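Local structure of KLLA0E08119p (Kluyveromyces lactis, 3VA7) at residues L859-Y863 against N920-K924; K926-P931 against F1098-V1102; I1051-D1055 against P1067-T1071; F963-D969 against K1134-F1138. The protein is a urea carboxylase that probably uses biotin, ATP and hydrogencarbonate to make urea-1-carboxylate, this chain being the carboxylase part of a longer, two-activity enzyme. One frame throughout, in Å; residues are numbered along the deposited sequence.

Contact 1: residues L859-Y863 against N920-K924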
loop_
_atom_site.group_PDB
_atom_site.type_symbol
_atom_site.label_atom_id
_atom_site.label_comp_id
_atom_site.label_asym_id
_atom_site.label_seq_id
_atom_site.Cartn_x
_atom_site.Cartn_y
_atom_site.Cartn_z
ATOM N N LEU A 859 22.521 -23.415 -15.545
ATOM C CA LEU A 859 21.191 -23.815 -15.084
ATOM C C LEU A 859 21.168 -24.946 -14.051
ATOM O O LEU A 859 20.303 -24.937 -13.164
ATOM C CB LEU A 859 20.321 -24.266 -16.239
ATOM C CG LEU A 859 19.097 -23.464 -16.679
ATOM C CD1 LEU A 859 18.336 -24.255 -17.704
ATOM C CD2 LEU A 859 18.206 -23.105 -15.530
ATOM N N ASN A 860 22.079 -25.926 -14.160
ATOM C CA ASN A 860 22.056 -27.057 -13.235
ATOM C C ASN A 860 22.175 -26.644 -11.764
ATOM O O ASN A 860 21.431 -27.139 -10.884
ATOM C CB ASN A 860 23.115 -28.079 -13.604
ATOM C CG ASN A 860 22.661 -28.990 -14.740
ATOM O OD1 ASN A 860 21.499 -29.430 -14.806
ATOM N ND2 ASN A 860 23.568 -29.244 -15.659
ATOM N N ILE A 861 23.115 -25.739 -11.512
ATOM C CA ILE A 861 23.280 -25.112 -10.228
ATOM C C ILE A 861 21.957 -24.502 -9.649
ATOM O O ILE A 861 21.731 -24.487 -8.431
ATOM C CB ILE A 861 24.455 -24.125 -10.337
ATOM C CG1 ILE A 861 25.767 -24.926 -10.305
ATOM C CG2 ILE A 861 24.394 -23.087 -9.289
ATOM C CD1 ILE A 861 27.063 -24.073 -10.542
ATOM N N CYS A 862 21.058 -24.058 -10.499
ATOM C CA CYS A 862 19.802 -23.530 -10.013
ATOM C C CYS A 862 18.974 -24.656 -9.493
ATOM O O CYS A 862 18.281 -24.504 -8.491
ATOM C CB CYS A 862 18.989 -22.778 -11.130
ATOM S SG CYS A 862 19.953 -21.462 -11.897
ATOM N N TYR A 863 18.983 -25.787 -10.193
ATOM C CA TYR A 863 18.224 -26.911 -9.692
ATOM C C TYR A 863 18.853 -27.404 -8.380
ATOM O O TYR A 863 18.140 -27.760 -7.420
ATOM C CB TYR A 863 18.084 -28.020 -10.701
ATOM C CG TYR A 863 17.089 -29.022 -10.212
ATOM C CD1 TYR A 863 15.779 -28.642 -9.926
ATOM C CD2 TYR A 863 17.475 -30.352 -9.959
ATOM C CE1 TYR A 863 14.869 -29.564 -9.437
ATOM C CE2 TYR A 863 16.558 -31.300 -9.475
ATOM C CZ TYR A 863 15.274 -30.899 -9.217
ATOM O OH TYR A 863 14.365 -31.833 -8.730
ATOM N N ASN A 920 18.899 -34.878 -16.268
ATOM C CA ASN A 920 17.530 -34.924 -16.822
ATOM C C ASN A 920 16.385 -34.408 -15.987
ATOM O O ASN A 920 15.224 -34.784 -16.248
ATOM C CB ASN A 920 17.168 -36.334 -17.324
ATOM C CG ASN A 920 18.179 -36.881 -18.340
ATOM O OD1 ASN A 920 19.206 -36.250 -18.643
ATOM N ND2 ASN A 920 17.909 -38.070 -18.829
ATOM N N TRP A 921 16.679 -33.537 -15.018
ATOM C CA TRP A 921 15.664 -33.065 -14.059
ATOM C C TRP A 921 14.495 -32.286 -14.700
ATOM O O TRP A 921 14.627 -31.766 -15.810
ATOM C CB TRP A 921 16.328 -32.244 -12.964
ATOM C CG TRP A 921 17.176 -31.075 -13.445
ATOM C CD1 TRP A 921 18.534 -31.084 -13.717
ATOM C CD2 TRP A 921 16.742 -29.720 -13.654
ATOM N NE1 TRP A 921 18.947 -29.831 -14.094
ATOM C CE2 TRP A 921 17.875 -28.976 -14.067
ATOM C CE3 TRP A 921 15.505 -29.075 -13.558
ATOM C CZ2 TRP A 921 17.807 -27.617 -14.389
ATOM C CZ3 TRP A 921 15.429 -27.708 -13.872
ATOM C CH2 TRP A 921 16.586 -26.997 -14.271
ATOM N N ASN A 922 13.359 -32.214 -14.015
ATOM C CA ASN A 922 12.306 -31.292 -14.406
ATOM C C ASN A 922 11.679 -30.538 -13.237
ATOM O O ASN A 922 11.882 -30.905 -12.106
ATOM C CB ASN A 922 11.238 -31.982 -15.243
ATOM C CG ASN A 922 10.666 -33.203 -14.573
ATOM O OD1 ASN A 922 11.159 -34.299 -14.799
ATOM N ND2 ASN A 922 9.631 -33.029 -13.746
ATOM N N VAL A 923 10.962 -29.449 -13.515
ATOM C CA VAL A 923 10.332 -28.604 -12.480
ATOM C C VAL A 923 9.039 -28.040 -13.025
ATOM O O VAL A 923 8.909 -27.822 -14.214
ATOM C CB VAL A 923 11.210 -27.373 -12.076
ATOM C CG1 VAL A 923 12.196 -27.714 -11.094
ATOM C CG2 VAL A 923 11.901 -26.772 -13.279
ATOM N N LYS A 924 8.080 -27.801 -12.161
ATOM C CA LYS A 924 6.879 -27.078 -12.541
ATOM C C LYS A 924 7.357 -25.688 -12.942
ATOM O O LYS A 924 8.239 -25.095 -12.283
ATOM C CB LYS A 924 5.907 -26.989 -11.360
ATOM C CG LYS A 924 5.321 -28.345 -10.845
ATOM C CD LYS A 924 3.747 -28.448 -10.986
ATOM C CE LYS A 924 2.987 -27.943 -9.703
ATOM N NZ LYS A 924 1.514 -27.622 -9.950
#
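Tyr863 and Trp921 lie almost flat on one another, their planes 4° apart, in an offset stack that sets the phenol ring against the five-membered ring of the indole with 4.4 Å between centroids. The slide puts Tyr863 CB over the six-membered ring, 3.6 Å from its centroid, while Trp921 CB makes the matching CH-pi contact to the face of the tyrosine ring. At the indole's edge sits Asn860 OD1, and Val923 CG1 meets Tyr863 CE1 obliquely at 3.6 Å. Tyr863 reaches this position with CG anti to the backbone N (chi1 -170°), which carries its ring away from helix 859-875 and along the indole. Trp921 NE1 donates to Asn860 OD1 over 2.7 Å. That bond is nearly straight (171°) and lies in both the ring plane and the carbonyl plane, although the amide itself is turned steeply to the indole; stack and bond together fix the tilt and the rotation of the ring. Leu859 CD2 adds a looser touch on Trp921 CH2 at 4.4 Å. A leucine in place of Trp921 would probably leave Asn860 OD1 without its donor and Tyr863 without the ring stacked on it. His1109 also stacks with Trp921, and Leu859 and Cys862 touch strand 984-989, an alpha/beta layering in which helix 859-875 packs on the mixed sheet of the carboxyltransferase subdomains C and D.

Contact 2: residues K926-P931 against F1098-V1102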
loop_
_atom_site.group_PDB
_atom_site.type_symbol
_atom_site.label_atom_id
_atom_site.label_comp_id
_atom_site.label_asym_id
_atom_site.label_seq_id
_atom_site.Cartn_x
_atom_site.Cartn_y
_atom_site.Cartn_z
ATOM N N LYS A 926 5.631 -22.000 -14.440
ATOM C CA LYS A 926 4.601 -21.076 -15.004
ATOM C C LYS A 926 5.168 -20.121 -16.083
ATOM O O LYS A 926 6.215 -19.503 -15.892
ATOM C CB LYS A 926 3.839 -20.272 -13.922
ATOM C CG LYS A 926 3.026 -21.124 -12.947
ATOM C CD LYS A 926 2.100 -20.309 -12.038
ATOM C CE LYS A 926 1.807 -21.060 -10.704
ATOM N NZ LYS A 926 2.910 -20.880 -9.624
ATOM N N ILE A 927 4.480 -20.052 -17.217
ATOM C CA ILE A 927 4.878 -19.221 -18.395
ATOM C C ILE A 927 4.001 -17.995 -18.466
ATOM O O ILE A 927 2.796 -18.095 -18.690
ATOM C CB ILE A 927 4.723 -19.987 -19.772
ATOM C CG1 ILE A 927 5.491 -21.308 -19.750
ATOM C CG2 ILE A 927 5.207 -19.140 -20.931
ATOM C CD1 ILE A 927 4.949 -22.278 -20.746
ATOM N N PHE A 928 4.630 -16.853 -18.247
ATOM C CA PHE A 928 3.963 -15.567 -18.269
ATOM C C PHE A 928 4.250 -14.871 -19.603
ATOM O O PHE A 928 5.428 -14.715 -19.990
ATOM C CB PHE A 928 4.493 -14.690 -17.109
ATOM C CG PHE A 928 3.935 -15.058 -15.736
ATOM C CD1 PHE A 928 4.395 -16.179 -15.062
ATOM C CD2 PHE A 928 2.925 -14.295 -15.148
ATOM C CE1 PHE A 928 3.864 -16.557 -13.778
ATOM C CE2 PHE A 928 2.387 -14.664 -13.875
ATOM C CZ PHE A 928 2.883 -15.797 -13.187
ATOM N N LYS A 929 3.191 -14.428 -20.285
ATOM C CA LYS A 929 3.346 -13.552 -21.440
ATOM C C LYS A 929 2.884 -12.135 -21.115
ATOM O O LYS A 929 1.669 -11.875 -20.875
ATOM C CB LYS A 929 2.579 -14.126 -22.634
ATOM C CG LYS A 929 3.436 -15.150 -23.378
ATOM C CD LYS A 929 2.616 -16.131 -24.138
ATOM C CE LYS A 929 3.566 -17.179 -24.738
ATOM N NZ LYS A 929 2.739 -18.206 -25.439
ATOM N N LEU A 930 3.842 -11.214 -21.100
ATOM C CA LEU A 930 3.598 -9.910 -20.519
ATOM C C LEU A 930 3.813 -8.770 -21.525
ATOM O O LEU A 930 4.857 -8.736 -22.211
ATOM C CB LEU A 930 4.548 -9.733 -19.316
ATOM C CG LEU A 930 4.397 -10.659 -18.082
ATOM C CD1 LEU A 930 5.295 -10.200 -16.993
ATOM C CD2 LEU A 930 2.947 -10.646 -17.577
ATOM N N PRO A 931 2.862 -7.814 -21.601
ATOM C CA PRO A 931 2.985 -6.719 -22.554
ATOM C C PRO A 931 4.116 -5.799 -22.168
ATOM O O PRO A 931 4.244 -5.457 -21.006
ATOM C CB PRO A 931 1.668 -5.955 -22.387
ATOM C CG PRO A 931 1.213 -6.305 -21.028
ATOM C CD PRO A 931 1.688 -7.649 -20.726
ATOM N N PHE A 1098 -7.553 -6.971 -16.010
ATOM C CA PHE A 1098 -6.654 -7.397 -17.068
ATOM C C PHE A 1098 -6.230 -8.859 -16.876
ATOM O O PHE A 1098 -5.738 -9.255 -15.849
ATOM C CB PHE A 1098 -5.438 -6.452 -17.161
ATOM C CG PHE A 1098 -4.379 -6.929 -18.124
ATOM C CD1 PHE A 1098 -4.539 -6.772 -19.508
ATOM C CD2 PHE A 1098 -3.237 -7.560 -17.664
ATOM C CE1 PHE A 1098 -3.591 -7.216 -20.379
ATOM C CE2 PHE A 1098 -2.279 -8.014 -18.558
ATOM C CZ PHE A 1098 -2.455 -7.850 -19.906
ATOM N N LYS A 1099 -6.387 -9.649 -17.914
ATOM C CA LYS A 1099 -6.233 -11.082 -17.866
ATOM C C LYS A 1099 -4.803 -11.463 -18.220
ATOM O O LYS A 1099 -4.427 -11.647 -19.382
ATOM C CB LYS A 1099 -7.275 -11.711 -18.798
ATOM C CG LYS A 1099 -7.004 -13.151 -19.223
ATOM C CD LYS A 1099 -7.371 -14.176 -18.175
ATOM C CE LYS A 1099 -7.275 -15.586 -18.826
ATOM N NZ LYS A 1099 -8.199 -16.658 -18.265
ATOM N N ILE A 1100 -4.005 -11.617 -17.189
ATOM C CA ILE A 1100 -2.647 -12.062 -17.366
ATOM C C ILE A 1100 -2.554 -13.414 -18.043
ATOM O O ILE A 1100 -3.217 -14.349 -17.641
ATOM C CB ILE A 1100 -1.902 -12.117 -16.040
ATOM C CG1 ILE A 1100 -2.153 -10.809 -15.300
ATOM C CG2 ILE A 1100 -0.389 -12.403 -16.308
ATOM C CD1 ILE A 1100 -1.071 -10.401 -14.463
ATOM N N ASP A 1101 -1.696 -13.508 -19.050
ATOM C CA ASP A 1101 -1.603 -14.706 -19.813
ATOM C C ASP A 1101 -0.607 -15.580 -19.118
ATOM O O ASP A 1101 0.612 -15.404 -19.272
ATOM C CB ASP A 1101 -1.244 -14.400 -21.296
ATOM C CG ASP A 1101 -1.003 -15.686 -22.166
ATOM O OD1 ASP A 1101 -1.056 -15.569 -23.412
ATOM O OD2 ASP A 1101 -0.729 -16.802 -21.648
ATOM N N VAL A 1102 -1.126 -16.532 -18.359
ATOM C CA VAL A 1102 -0.316 -17.497 -17.629
ATOM C C VAL A 1102 -0.759 -18.904 -17.899
ATOM O O VAL A 1102 -1.931 -19.220 -17.728
ATOM C CB VAL A 1102 -0.501 -17.398 -16.056
ATOM C CG1 VAL A 1102 0.802 -17.691 -15.389
ATOM C CG2 VAL A 1102 -1.073 -16.069 -15.605
HETATM O O HOH W 1 -0.715 -10.937 -19.971
#
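Phe1098 meets Pro931 from the opposite direction, its CZ lying obliquely 4.1 Å from Pro931 CG; Ile1089 of helix 1083-1094 and Tyr1079 touch both residues. Two positions on, Ile1100 offers a single methyl to two partners: its CG2 lies about 4.0 Å from both Leu930 CD2 and Phe928 CD2, with the side chains crossing at a slant. At Asp1101 the backbones come together. Asp1101 O accepts from Lys929 N over 2.9 Å, a nearly straight bond (172°) that runs close to the line of the carbonyl. On the other side of that pair a water stands in for a direct link, giving a hydrogen to Lys929 O at 2.7 Å and taking one from Asp1101 N at 2.9 Å. Here strand 1101-1108 joins strand 922-934 as an antiparallel neighbour in the mixed sheet of the carboxyltransferase part, and the water bridges the gap where the two backbones begin to part. The side chains of Asp1101 and Lys929 run alongside each other in the same direction; their charged ends do not touch, though they may still attract. Val1102 and Phe928 then form an antiparallel non-hydrogen-bonded pair. Phe928 keeps CG beside its backbone N (chi1 -77°), which brings the ring over the valine, whose CG1 stands 3.6 Å from the ring centroid and 12° off the normal. An alanine at Phe928 would probably open a gap over that methyl and leave Ile1100 CG2 with Leu930 CD2 alone of the two carbons it meets here. Val1102 CA also makes a CA-H...O contact to Ile927 O at 3.3 Å.

Contact 3: residues I1051-D1055 against P1067-T1071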
loop_
_atom_site.group_PDB
_atom_site.type_symbol
_atom_site.label_atom_id
_atom_site.label_comp_id
_atom_site.label_asym_id
_atom_site.label_seq_id
_atom_site.Cartn_x
_atom_site.Cartn_y
_atom_site.Cartn_z
ATOM N N ILE A 1051 3.953 -4.406 -16.853
ATOM C CA ILE A 1051 3.163 -4.288 -15.644
ATOM C C ILE A 1051 3.931 -4.955 -14.489
ATOM O O ILE A 1051 4.618 -5.976 -14.686
ATOM C CB ILE A 1051 1.796 -5.050 -15.748
ATOM C CG1 ILE A 1051 2.037 -6.572 -15.958
ATOM C CG2 ILE A 1051 0.894 -4.399 -16.744
ATOM C CD1 ILE A 1051 0.851 -7.421 -16.170
ATOM N N THR A 1052 3.739 -4.421 -13.284
ATOM C CA THR A 1052 4.338 -4.978 -12.082
ATOM C C THR A 1052 3.942 -6.411 -11.890
ATOM O O THR A 1052 2.787 -6.776 -12.083
ATOM C CB THR A 1052 3.919 -4.191 -10.799
ATOM O OG1 THR A 1052 4.623 -4.744 -9.674
ATOM C CG2 THR A 1052 2.436 -4.249 -10.585
ATOM N N ALA A 1053 4.906 -7.220 -11.513
ATOM C CA ALA A 1053 4.613 -8.581 -11.199
ATOM C C ALA A 1053 4.450 -8.689 -9.653
ATOM O O ALA A 1053 4.820 -9.718 -9.037
ATOM C CB ALA A 1053 5.734 -9.443 -11.716
ATOM N N TRP A 1054 3.926 -7.629 -9.034
ATOM C CA TRP A 1054 3.513 -7.683 -7.631
ATOM C C TRP A 1054 2.107 -7.159 -7.473
ATOM O O TRP A 1054 1.838 -6.028 -7.835
ATOM C CB TRP A 1054 4.436 -6.831 -6.798
ATOM C CG TRP A 1054 4.000 -6.590 -5.378
ATOM C CD1 TRP A 1054 3.252 -5.525 -4.889
ATOM C CD2 TRP A 1054 4.347 -7.399 -4.231
ATOM N NE1 TRP A 1054 3.129 -5.636 -3.512
ATOM C CE2 TRP A 1054 3.770 -6.779 -3.091
ATOM C CE3 TRP A 1054 5.075 -8.605 -4.065
ATOM C CZ2 TRP A 1054 3.880 -7.328 -1.806
ATOM C CZ3 TRP A 1054 5.211 -9.127 -2.776
ATOM C CH2 TRP A 1054 4.610 -8.484 -1.659
ATOM N N ASP A 1055 1.222 -7.949 -6.906
ATOM C CA ASP A 1055 -0.194 -7.622 -6.837
ATOM C C ASP A 1055 -0.481 -7.474 -5.333
ATOM O O ASP A 1055 -0.937 -8.414 -4.641
ATOM C CB ASP A 1055 -0.964 -8.761 -7.536
ATOM C CG ASP A 1055 -2.486 -8.697 -7.372
ATOM O OD1 ASP A 1055 -3.018 -7.744 -6.730
ATOM O OD2 ASP A 1055 -3.166 -9.645 -7.873
ATOM N N PRO A 1067 0.876 -12.127 -3.266
ATOM C CA PRO A 1067 1.264 -10.926 -4.047
ATOM C C PRO A 1067 2.389 -11.114 -5.068
ATOM O O PRO A 1067 2.341 -10.500 -6.128
ATOM C CB PRO A 1067 1.703 -9.914 -2.976
ATOM C CG PRO A 1067 1.174 -10.417 -1.692
ATOM C CD PRO A 1067 1.092 -11.923 -1.817
ATOM N N TRP A 1068 3.393 -11.937 -4.796
ATOM C CA TRP A 1068 4.444 -12.120 -5.789
ATOM C C TRP A 1068 3.995 -13.110 -6.862
ATOM O O TRP A 1068 3.726 -14.271 -6.566
ATOM C CB TRP A 1068 5.761 -12.552 -5.164
ATOM C CG TRP A 1068 5.709 -13.824 -4.342
ATOM C CD1 TRP A 1068 6.086 -15.075 -4.745
ATOM C CD2 TRP A 1068 5.261 -13.958 -2.976
ATOM N NE1 TRP A 1068 5.885 -15.996 -3.720
ATOM C CE2 TRP A 1068 5.394 -15.336 -2.624
ATOM C CE3 TRP A 1068 4.777 -13.054 -2.018
ATOM C CZ2 TRP A 1068 5.057 -15.828 -1.357
ATOM C CZ3 TRP A 1068 4.419 -13.544 -0.741
ATOM C CH2 TRP A 1068 4.558 -14.923 -0.426
ATOM N N LEU A 1069 3.887 -12.642 -8.100
ATOM C CA LEU A 1069 3.296 -13.443 -9.143
ATOM C C LEU A 1069 4.269 -14.521 -9.649
ATOM O O LEU A 1069 3.837 -15.591 -10.115
ATOM C CB LEU A 1069 2.790 -12.548 -10.268
ATOM C CG LEU A 1069 1.338 -12.027 -10.367
ATOM C CD1 LEU A 1069 0.543 -12.022 -9.061
ATOM C CD2 LEU A 1069 1.181 -10.656 -11.085
ATOM N N LEU A 1070 5.579 -14.276 -9.539
ATOM C CA LEU A 1070 6.555 -15.216 -10.093
ATOM C C LEU A 1070 7.204 -16.159 -9.101
ATOM O O LEU A 1070 7.240 -15.900 -7.910
ATOM C CB LEU A 1070 7.641 -14.463 -10.860
ATOM C CG LEU A 1070 7.153 -13.401 -11.839
ATOM C CD1 LEU A 1070 8.278 -12.672 -12.454
ATOM C CD2 LEU A 1070 6.274 -13.999 -12.927
ATOM N N THR A 1071 7.745 -17.262 -9.612
ATOM C CA THR A 1071 8.477 -18.203 -8.790
ATOM C C THR A 1071 9.718 -18.573 -9.581
ATOM O O THR A 1071 9.666 -18.630 -10.828
ATOM C CB THR A 1071 7.644 -19.479 -8.577
ATOM O OG1 THR A 1071 6.457 -19.154 -7.873
ATOM C CG2 THR A 1071 8.437 -20.502 -7.793
HETATM O O HOH W 2 6.675 -11.773 -8.624
#
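Trp1054 holds CG anti to its own N (chi1 170°), which folds the indole back beside Pro1067 although its CB starts off away from it. Pro1067 CB consequently lies over the six-membered ring, 3.4 Å from the centroid and 8° off the normal. Trp1068 is set differently, CG tucked between N and carbonyl carbon (chi1 57°), and presents its ring edge: its CE3 lies 4.0 Å from Trp1054 CZ3. Between these tryptophans the backbones form a single bridge, flanked by two bonds. Asp1055 N donates to Pro1067 O over 2.9 Å, and Leu1069 N to Ala1053 O over 3.2 Å, the latter from above the carbonyl plane. A water donates to the same Ala1053 O at 2.8 Å and accepts from Leu1070 N. Thr1052 OG1 accepts from Trp1054 N in an ST turn and is also bonded to Asn1036 O, while the carboxylate of Asp1055 is held by Ile1059, Gly1060 and His1062. The bridge ties together two parts of the long loop from strand 1045-1049 to strand 1075-1081, with Ile1051 against helix 1083-1094 and Leu1070 against Leu989 of strand 984-989.

Contact 4: residues F963-D969 against K1134-F1138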
loop_
_atom_site.group_PDB
_atom_site.type_symbol
_atom_site.label_atom_id
_atom_site.label_comp_id
_atom_site.label_asym_id
_atom_site.label_seq_id
_atom_site.Cartn_x
_atom_site.Cartn_y
_atom_site.Cartn_z
ATOM N N PHE A 963 24.086 1.761 -25.485
ATOM C CA PHE A 963 25.105 1.011 -24.809
ATOM C C PHE A 963 25.020 -0.537 -24.992
ATOM O O PHE A 963 26.023 -1.141 -25.421
ATOM C CB PHE A 963 25.113 1.368 -23.339
ATOM C CG PHE A 963 25.951 0.460 -22.525
ATOM C CD1 PHE A 963 27.333 0.467 -22.661
ATOM C CD2 PHE A 963 25.364 -0.444 -21.643
ATOM C CE1 PHE A 963 28.127 -0.413 -21.913
ATOM C CE2 PHE A 963 26.129 -1.300 -20.904
ATOM C CZ PHE A 963 27.499 -1.301 -21.038
ATOM N N ILE A 964 23.873 -1.180 -24.684
ATOM C CA ILE A 964 23.795 -2.617 -24.905
ATOM C C ILE A 964 24.192 -2.871 -26.354
ATOM O O ILE A 964 25.080 -3.705 -26.640
ATOM C CB ILE A 964 22.373 -3.296 -24.801
ATOM C CG1 ILE A 964 21.599 -3.103 -23.472
ATOM C CG2 ILE A 964 22.479 -4.775 -25.222
ATOM C CD1 ILE A 964 22.401 -2.729 -22.337
ATOM N N ALA A 965 23.532 -2.159 -27.270
ATOM C CA ALA A 965 23.783 -2.373 -28.720
ATOM C C ALA A 965 25.242 -2.207 -29.073
ATOM O O ALA A 965 25.834 -3.069 -29.713
ATOM C CB ALA A 965 22.945 -1.470 -29.564
ATOM N N ASP A 966 25.838 -1.125 -28.622
ATOM C CA ASP A 966 27.226 -0.824 -28.972
ATOM C C ASP A 966 28.245 -1.830 -28.397
ATOM O O ASP A 966 29.153 -2.272 -29.098
ATOM C CB ASP A 966 27.524 0.628 -28.564
ATOM C CG ASP A 966 28.879 1.156 -29.045
ATOM O OD1 ASP A 966 29.311 2.166 -28.426
ATOM O OD2 ASP A 966 29.508 0.652 -30.019
ATOM N N VAL A 967 28.097 -2.214 -27.128
ATOM C CA VAL A 967 29.105 -3.061 -26.496
ATOM C C VAL A 967 29.017 -4.482 -27.058
ATOM O O VAL A 967 30.003 -5.254 -27.094
ATOM C CB VAL A 967 29.109 -2.942 -24.959
ATOM C CG1 VAL A 967 27.844 -3.573 -24.341
ATOM C CG2 VAL A 967 30.371 -3.562 -24.384
ATOM N N ASN A 968 27.855 -4.803 -27.571
ATOM C CA ASN A 968 27.675 -6.087 -28.212
ATOM C C ASN A 968 27.853 -6.092 -29.730
ATOM O O ASN A 968 27.732 -7.133 -30.354
ATOM C CB ASN A 968 26.293 -6.612 -27.861
ATOM C CG ASN A 968 26.270 -7.293 -26.539
ATOM O OD1 ASN A 968 26.738 -8.422 -26.436
ATOM N ND2 ASN A 968 25.725 -6.635 -25.520
ATOM N N ASP A 969 28.100 -4.925 -30.323
ATOM C CA ASP A 969 28.171 -4.786 -31.761
ATOM C C ASP A 969 26.944 -5.195 -32.519
ATOM O O ASP A 969 27.083 -5.925 -33.506
ATOM C CB ASP A 969 29.301 -5.630 -32.305
ATOM C CG ASP A 969 30.466 -4.798 -32.687
ATOM O OD1 ASP A 969 30.390 -4.089 -33.759
ATOM O OD2 ASP A 969 31.417 -4.821 -31.864
ATOM N N LYS A 1134 37.063 -4.142 -27.839
ATOM C CA LYS A 1134 36.022 -3.124 -27.712
ATOM C C LYS A 1134 35.276 -3.194 -26.359
ATOM O O LYS A 1134 35.083 -2.169 -25.684
ATOM C CB LYS A 1134 35.043 -3.210 -28.882
ATOM C CG LYS A 1134 34.090 -2.035 -28.932
ATOM C CD LYS A 1134 32.959 -2.317 -29.873
ATOM C CE LYS A 1134 32.100 -1.099 -30.084
ATOM N NZ LYS A 1134 31.020 -1.363 -31.102
ATOM N N ALA A 1135 34.877 -4.406 -25.976
ATOM C CA ALA A 1135 34.310 -4.660 -24.662
ATOM C C ALA A 1135 35.266 -4.284 -23.516
ATOM O O ALA A 1135 34.830 -3.761 -22.477
ATOM C CB ALA A 1135 33.913 -6.109 -24.559
ATOM N N ASP A 1136 36.569 -4.525 -23.708
ATOM C CA ASP A 1136 37.572 -4.170 -22.700
ATOM C C ASP A 1136 37.755 -2.662 -22.532
ATOM O O ASP A 1136 37.941 -2.203 -21.396
ATOM C CB ASP A 1136 38.922 -4.883 -22.933
ATOM C CG ASP A 1136 38.848 -6.401 -22.683
ATOM O OD1 ASP A 1136 39.578 -7.133 -23.348
ATOM O OD2 ASP A 1136 38.054 -6.882 -21.844
ATOM N N GLU A 1137 37.678 -1.882 -23.620
ATOM C CA GLU A 1137 37.753 -0.420 -23.465
ATOM C C GLU A 1137 36.541 0.019 -22.650
ATOM O O GLU A 1137 36.652 0.796 -21.680
ATOM C CB GLU A 1137 37.868 0.304 -24.824
ATOM C CG GLU A 1137 38.280 1.826 -24.794
ATOM C CD GLU A 1137 39.506 2.161 -23.901
ATOM O OE1 GLU A 1137 39.800 3.375 -23.683
ATOM O OE2 GLU A 1137 40.172 1.217 -23.394
ATOM N N PHE A 1138 35.386 -0.548 -22.995
ATOM C CA PHE A 1138 34.179 -0.292 -22.213
ATOM C C PHE A 1138 34.378 -0.638 -20.747
ATOM O O PHE A 1138 34.061 0.184 -19.882
ATOM C CB PHE A 1138 32.975 -1.044 -22.770
ATOM C CG PHE A 1138 32.150 -0.256 -23.757
ATOM C CD1 PHE A 1138 31.424 0.856 -23.350
ATOM C CD2 PHE A 1138 32.056 -0.670 -25.087
ATOM C CE1 PHE A 1138 30.630 1.558 -24.252
ATOM C CE2 PHE A 1138 31.279 0.022 -26.010
ATOM C CZ PHE A 1138 30.562 1.143 -25.599
#
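Lys1134 NZ binds Asp966 twice, at 2.7 Å to OD2 as a salt bridge and at 2.9 Å to the backbone O, and lies 3.6 Å from Asp969 OD2 in a longer, weaker salt bridge. The lysine reaches the acids with its chain fully extended from helix 1133-1142. Its target is the C-terminal end of helix 960-967, closed by a Schellman motif with Asp969 at positive phi; Asp969 N and Lys1134 NZ approach Asp966 O from opposite faces of its carbonyl plane. A positive charge there would be expected to suit both the carboxylates and the negative end of the helix dipole. Between the short helical segments the axes come within 10.9 Å, their directions 136° apart. Asp966 serves the packing too: with CG anti to the backbone N (chi1 -172°), it places OD1 at the edge of the Phe1138 ring, 3.3 Å from CZ. Val967 covers one face of that ring with its CB, and its CG2 also rests against Ala1135, the residue at which the two backbones come nearest. Phe963 completes the apolar side, turning an edge toward the face of Phe1138 in an offset edge-to-face pair, centroids 5.5 Å apart and planes at 74°. Within that pair Phe963 CE1 lies 3.8 Å from Phe1138 CD1.

Contacts 1 and 2 follow one another along strand 922-934, their centres 23 Å apart, and both reach its sheet. Contact 3 backs directly onto contact 2, centre to centre about 11 Å: Phe928 CD1 meets Leu1070 CD2 at 3.6 Å and Ile1100 CD1 meets Ile1051 CD1 at 3.9 Å, so the bridged loop and the strand pair share apolar packing. Contact 4 stands apart, its nearest atoms about 18 Å from those of contact 2 and about 19 Å from those of contacts 1 and 3. None of the four lines the urea site, yet the side chains of Leu1070 in contact 3 and Phe963 in contact 4 come within about 12 and 13 Å of the bound urea.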